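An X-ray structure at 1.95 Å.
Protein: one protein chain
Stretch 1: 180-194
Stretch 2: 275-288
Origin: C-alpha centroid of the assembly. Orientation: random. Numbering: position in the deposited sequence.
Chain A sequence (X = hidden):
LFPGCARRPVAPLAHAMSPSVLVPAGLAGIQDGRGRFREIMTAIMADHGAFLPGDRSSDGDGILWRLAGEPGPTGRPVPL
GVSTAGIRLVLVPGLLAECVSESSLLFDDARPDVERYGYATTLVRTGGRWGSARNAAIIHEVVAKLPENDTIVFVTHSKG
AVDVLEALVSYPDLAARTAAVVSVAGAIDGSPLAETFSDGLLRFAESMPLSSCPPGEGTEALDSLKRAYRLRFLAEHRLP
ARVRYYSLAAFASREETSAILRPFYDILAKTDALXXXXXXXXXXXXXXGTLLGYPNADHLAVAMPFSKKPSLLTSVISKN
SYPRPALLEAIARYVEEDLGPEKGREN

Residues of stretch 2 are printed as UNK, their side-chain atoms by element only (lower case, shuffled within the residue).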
# COMPACT_ATOMS: atom_id res chain seq x y z
N ALA A 180 -6.22 -13.02 -2.78
CA ALA A 180 -6.54 -11.66 -2.37
C ALA A 180 -5.40 -10.70 -2.61
O ALA A 180 -4.22 -11.10 -2.57
CB ALA A 180 -6.94 -11.64 -0.89
N VAL A 181 -5.75 -9.43 -2.86
CA VAL A 181 -4.77 -8.34 -2.87
C VAL A 181 -5.19 -7.28 -1.91
O VAL A 181 -6.30 -6.76 -2.01
CB VAL A 181 -4.65 -7.66 -4.24
CG1 VAL A 181 -3.65 -6.49 -4.15
CG2 VAL A 181 -4.23 -8.69 -5.31
N VAL A 182 -4.30 -6.93 -0.99
CA VAL A 182 -4.53 -5.83 -0.08
C VAL A 182 -3.60 -4.69 -0.44
O VAL A 182 -2.38 -4.87 -0.51
CB VAL A 182 -4.27 -6.24 1.38
CG1 VAL A 182 -4.56 -5.05 2.29
CG2 VAL A 182 -5.15 -7.44 1.73
N SER A 183 -4.18 -3.54 -0.69
CA SER A 183 -3.44 -2.33 -0.98
C SER A 183 -3.28 -1.48 0.29
O SER A 183 -4.28 -1.12 0.91
CB SER A 183 -4.20 -1.54 -2.07
OG SER A 183 -3.47 -0.42 -2.52
N VAL A 184 -2.04 -1.16 0.65
CA VAL A 184 -1.75 -0.27 1.75
C VAL A 184 -1.07 1.00 1.23
O VAL A 184 0.08 0.96 0.79
CB VAL A 184 -0.82 -0.96 2.79
CG1 VAL A 184 -0.62 -0.08 4.01
CG2 VAL A 184 -1.40 -2.35 3.19
N ALA A 185 -1.79 2.13 1.27
CA ALA A 185 -1.34 3.35 0.62
C ALA A 185 -0.88 3.04 -0.82
O ALA A 185 0.14 3.54 -1.29
CB ALA A 185 -0.22 4.01 1.41
N GLY A 186 -1.65 2.22 -1.52
CA GLY A 186 -1.31 1.86 -2.88
C GLY A 186 -1.62 2.98 -3.84
O GLY A 186 -2.63 3.67 -3.71
N ALA A 187 -0.75 3.16 -4.83
CA ALA A 187 -0.90 4.25 -5.79
C ALA A 187 -1.84 3.84 -6.91
O ALA A 187 -1.45 3.84 -8.08
CB ALA A 187 0.48 4.65 -6.36
N ILE A 188 -3.07 3.49 -6.56
CA ILE A 188 -3.98 2.89 -7.54
C ILE A 188 -4.23 3.80 -8.75
O ILE A 188 -4.16 3.36 -9.91
CB ILE A 188 -5.33 2.52 -6.88
CG1 ILE A 188 -5.10 1.71 -5.60
CG2 ILE A 188 -6.26 1.80 -7.88
CD1 ILE A 188 -4.21 0.46 -5.76
N ASP A 189 -4.51 5.08 -8.50
CA ASP A 189 -4.65 6.06 -9.57
C ASP A 189 -3.38 6.86 -9.83
O ASP A 189 -3.42 7.92 -10.45
CB ASP A 189 -5.77 7.05 -9.25
CG ASP A 189 -7.15 6.41 -9.17
OD1 ASP A 189 -7.34 5.30 -9.72
OD2 ASP A 189 -8.04 7.04 -8.57
N GLY A 190 -2.24 6.37 -9.35
CA GLY A 190 -1.00 7.10 -9.52
C GLY A 190 -0.95 8.27 -8.54
O GLY A 190 -1.59 8.23 -7.48
N SER A 191 -0.20 9.31 -8.90
CA SER A 191 -0.11 10.53 -8.08
C SER A 191 0.19 11.70 -9.00
O SER A 191 0.99 11.56 -9.93
CB SER A 191 1.00 10.40 -7.01
OG SER A 191 1.20 11.64 -6.34
N PRO A 192 -0.45 12.86 -8.76
CA PRO A 192 -0.08 14.00 -9.59
C PRO A 192 1.38 14.41 -9.43
O PRO A 192 1.93 15.07 -10.30
CB PRO A 192 -1.03 15.12 -9.13
CG PRO A 192 -1.56 14.67 -7.81
CD PRO A 192 -1.48 13.19 -7.76
N LEU A 193 2.01 14.01 -8.34
CA LEU A 193 3.42 14.34 -8.12
C LEU A 193 4.31 13.70 -9.19
O LEU A 193 5.37 14.22 -9.50
CB LEU A 193 3.87 13.90 -6.73
CG LEU A 193 3.19 14.62 -5.56
CD1 LEU A 193 3.62 13.99 -4.25
CD2 LEU A 193 3.48 16.11 -5.55
N ALA A 194 3.89 12.57 -9.76
CA ALA A 194 4.70 11.94 -10.80
C ALA A 194 4.85 12.86 -12.02
O ALA A 194 5.82 12.76 -12.77
CB ALA A 194 4.10 10.58 -11.21
N UNK A 275 -4.35 13.13 2.37
CA UNK A 275 -3.27 12.55 1.59
C UNK A 275 -2.14 12.17 2.54
O UNK A 275 -1.99 12.78 3.59
n UNK A 275 -2.37 15.77 1.41
c UNK A 275 -1.82 14.59 1.11
o UNK A 275 -0.61 14.37 1.24
c UNK A 275 -2.76 13.53 0.53
N UNK A 276 -1.35 11.18 2.16
CA UNK A 276 -0.32 10.67 3.07
C UNK A 276 1.06 11.25 2.78
O UNK A 276 2.06 10.78 3.31
c UNK A 276 -0.25 9.14 3.01
o UNK A 276 0.03 7.41 1.41
c UNK A 276 0.20 8.61 1.64
o UNK A 276 0.76 9.37 0.82
N UNK A 277 1.10 12.29 1.96
CA UNK A 277 2.34 12.92 1.57
C UNK A 277 2.63 12.68 0.10
O UNK A 277 3.16 13.55 -0.56
N UNK A 278 2.25 11.50 -0.42
CA UNK A 278 2.60 11.14 -1.79
C UNK A 278 1.38 10.66 -2.57
O UNK A 278 1.30 10.85 -3.78
c UNK A 278 5.63 11.72 -1.97
c UNK A 278 5.09 10.48 -1.25
c UNK A 278 3.71 10.06 -1.83
c UNK A 278 6.12 9.36 -1.30
N UNK A 279 0.42 10.07 -1.87
CA UNK A 279 -0.81 9.56 -2.49
C UNK A 279 -2.05 10.18 -1.83
O UNK A 279 -2.16 10.18 -0.61
c UNK A 279 0.40 7.35 -2.88
c UNK A 279 -2.14 7.44 -3.12
c UNK A 279 -0.90 8.00 -2.37
N UNK A 280 -2.95 10.73 -2.64
CA UNK A 280 -4.29 11.16 -2.21
C UNK A 280 -5.21 9.96 -1.88
O UNK A 280 -5.24 8.97 -2.62
c UNK A 280 -4.94 12.04 -3.32
c UNK A 280 -6.36 12.45 -2.94
c UNK A 280 -4.06 13.26 -3.63
c UNK A 280 -4.44 13.99 -4.91
N UNK A 281 -5.98 10.04 -0.79
CA UNK A 281 -6.74 8.88 -0.32
C UNK A 281 -7.74 8.37 -1.37
O UNK A 281 -7.84 7.16 -1.58
c UNK A 281 -7.46 9.21 0.96
N UNK A 282 -8.41 9.27 -2.07
CA UNK A 282 -9.33 8.90 -3.15
C UNK A 282 -8.63 8.23 -4.37
O UNK A 282 -9.28 7.63 -5.21
c UNK A 282 -10.14 10.14 -3.61
N UNK A 283 -7.30 8.30 -4.42
CA UNK A 283 -6.50 7.70 -5.47
C UNK A 283 -5.90 6.37 -5.02
O UNK A 283 -5.07 5.79 -5.73
o UNK A 283 -7.07 10.20 -6.49
c UNK A 283 -5.36 8.62 -5.89
c UNK A 283 -5.84 9.93 -6.52
o UNK A 283 -4.97 10.69 -7.03
N UNK A 284 -6.30 5.90 -3.84
CA UNK A 284 -5.62 4.79 -3.19
C UNK A 284 -6.57 3.65 -2.87
O UNK A 284 -6.30 2.82 -1.97
c UNK A 284 -4.91 5.27 -1.90
N UNK A 285 -7.69 3.61 -3.58
CA UNK A 285 -8.68 2.60 -3.33
C UNK A 285 -8.98 1.82 -4.59
O UNK A 285 -9.36 2.39 -5.62
c UNK A 285 -11.05 2.16 -2.55
c UNK A 285 -9.96 3.23 -2.75
c UNK A 285 -10.69 4.86 -0.89
c UNK A 285 -9.61 3.92 -1.41
N UNK A 286 -8.79 0.50 -4.52
CA UNK A 286 -9.08 -0.38 -5.65
C UNK A 286 -10.59 -0.47 -5.89
O UNK A 286 -11.34 -0.93 -5.03
c UNK A 286 -6.97 -1.72 -5.16
c UNK A 286 -8.50 -1.79 -5.41
c UNK A 286 -8.91 -2.74 -6.57
c UNK A 286 -6.32 -3.10 -4.71
N UNK A 287 -11.05 -0.03 -7.08
CA UNK A 287 -12.50 -0.05 -7.33
C UNK A 287 -13.03 -1.49 -7.36
O UNK A 287 -12.31 -2.40 -7.78
c UNK A 287 -12.64 0.65 -8.69
c UNK A 287 -11.31 0.52 -9.35
c UNK A 287 -10.29 0.54 -8.21
N UNK A 288 -14.26 -1.69 -6.89
CA UNK A 288 -14.87 -3.01 -6.82
C UNK A 288 -14.38 -3.84 -5.63
O UNK A 288 -14.81 -4.97 -5.45
O HOH W 1 -4.34 1.54 -0.85
O HOH W 2 -3.45 10.53 -9.06
O HOH W 3 -2.69 10.36 -5.53

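Position 275 has four side-chain atoms: two carbons, the second carrying one oxygen and one nitrogen. It lies out of reach of stretch 1. This is Asn275. Its OD1 accepts from the backbone N of 277 at 2.8 Å.

Position 276 has two carbons, the second carrying two oxygens. One oxygen lies 3.4 Å from Ala185 CB. The carboxylate makes it Asp276. Its OD1 accepts from N of 278 (2.9 Å) and N of 279 (2.8 Å).

Position 277 has no side-chain atoms, and its backbone O lies 3.7 Å from Leu193 CD1. A CB here would be jammed against the carbonyl O of Asp276. It is Gly277.

Position 278 has four carbons, forked at the second. One tip lies 3.8 Å from Leu193 CD1. It is Leu278.

Position 279 has three carbons, two carried by the first. They lie against Ala185, Gly186 and Ala187; the closest approach is 3.8 Å, from one methyl to Gly186 O. This is Val279.

Position 280 has four carbons, forked at the first, with one arm two carbons long. The end of that arm is 4.1 Å from Pro192 CG. It is Ile280.

Positions 281 and 282 each have a single carbon, pointing away from stretch 1. They are Ala281 and Ala282.

Position 283 has two carbons, the second carrying two oxygens. Its CB is 3.7 Å from Asp189 CB. It is Asp283. Water 2 joins its OD2 to Asp189 O, and water 3 joins OD2 to Gly190 O.

Position 284 has one carbon, its CB, 3.3 Å from Gly186 O. It is Ala284. Its CA makes a CA-H...O contact with Gly186 O at 3.2 Å.

Position 285 has four carbons, forked at the first, with one longer arm. Its CA-to-CB bond points away from stretch 1. It is Ile285.

Position 286 has the same branching, but its end comes nearer to stretch 1. The long arm meets Ile188 CD1, and its tip lies 3.7 Å from Ser183 CB. It is Ile286.

Position 287 has three carbons closing a ring onto N. One ring carbon lies 4.2 Å from Ile188 CG2. It is Pro287.

Position 288 has no side chain and makes no contact. It is Gly288; its positive phi favours glycine.

Two direct hydrogen bonds join the stretches. Asp189 N donates to Asp283 O (2.9 Å), nearly straight at 171°. Ser191 OG donates to Leu278 O (2.7 Å) and accepts from Leu193 N, capping the helix that follows. Water 1 links Ser183 OG and Gly186 N to Ala284 O. Apolar packing, notably Ile188 CD1 on Ile286 CG1 (3.6 Å), accompanies these polar links.

Stretch 2, residues 275-288: NDGLVIAADAIIPG
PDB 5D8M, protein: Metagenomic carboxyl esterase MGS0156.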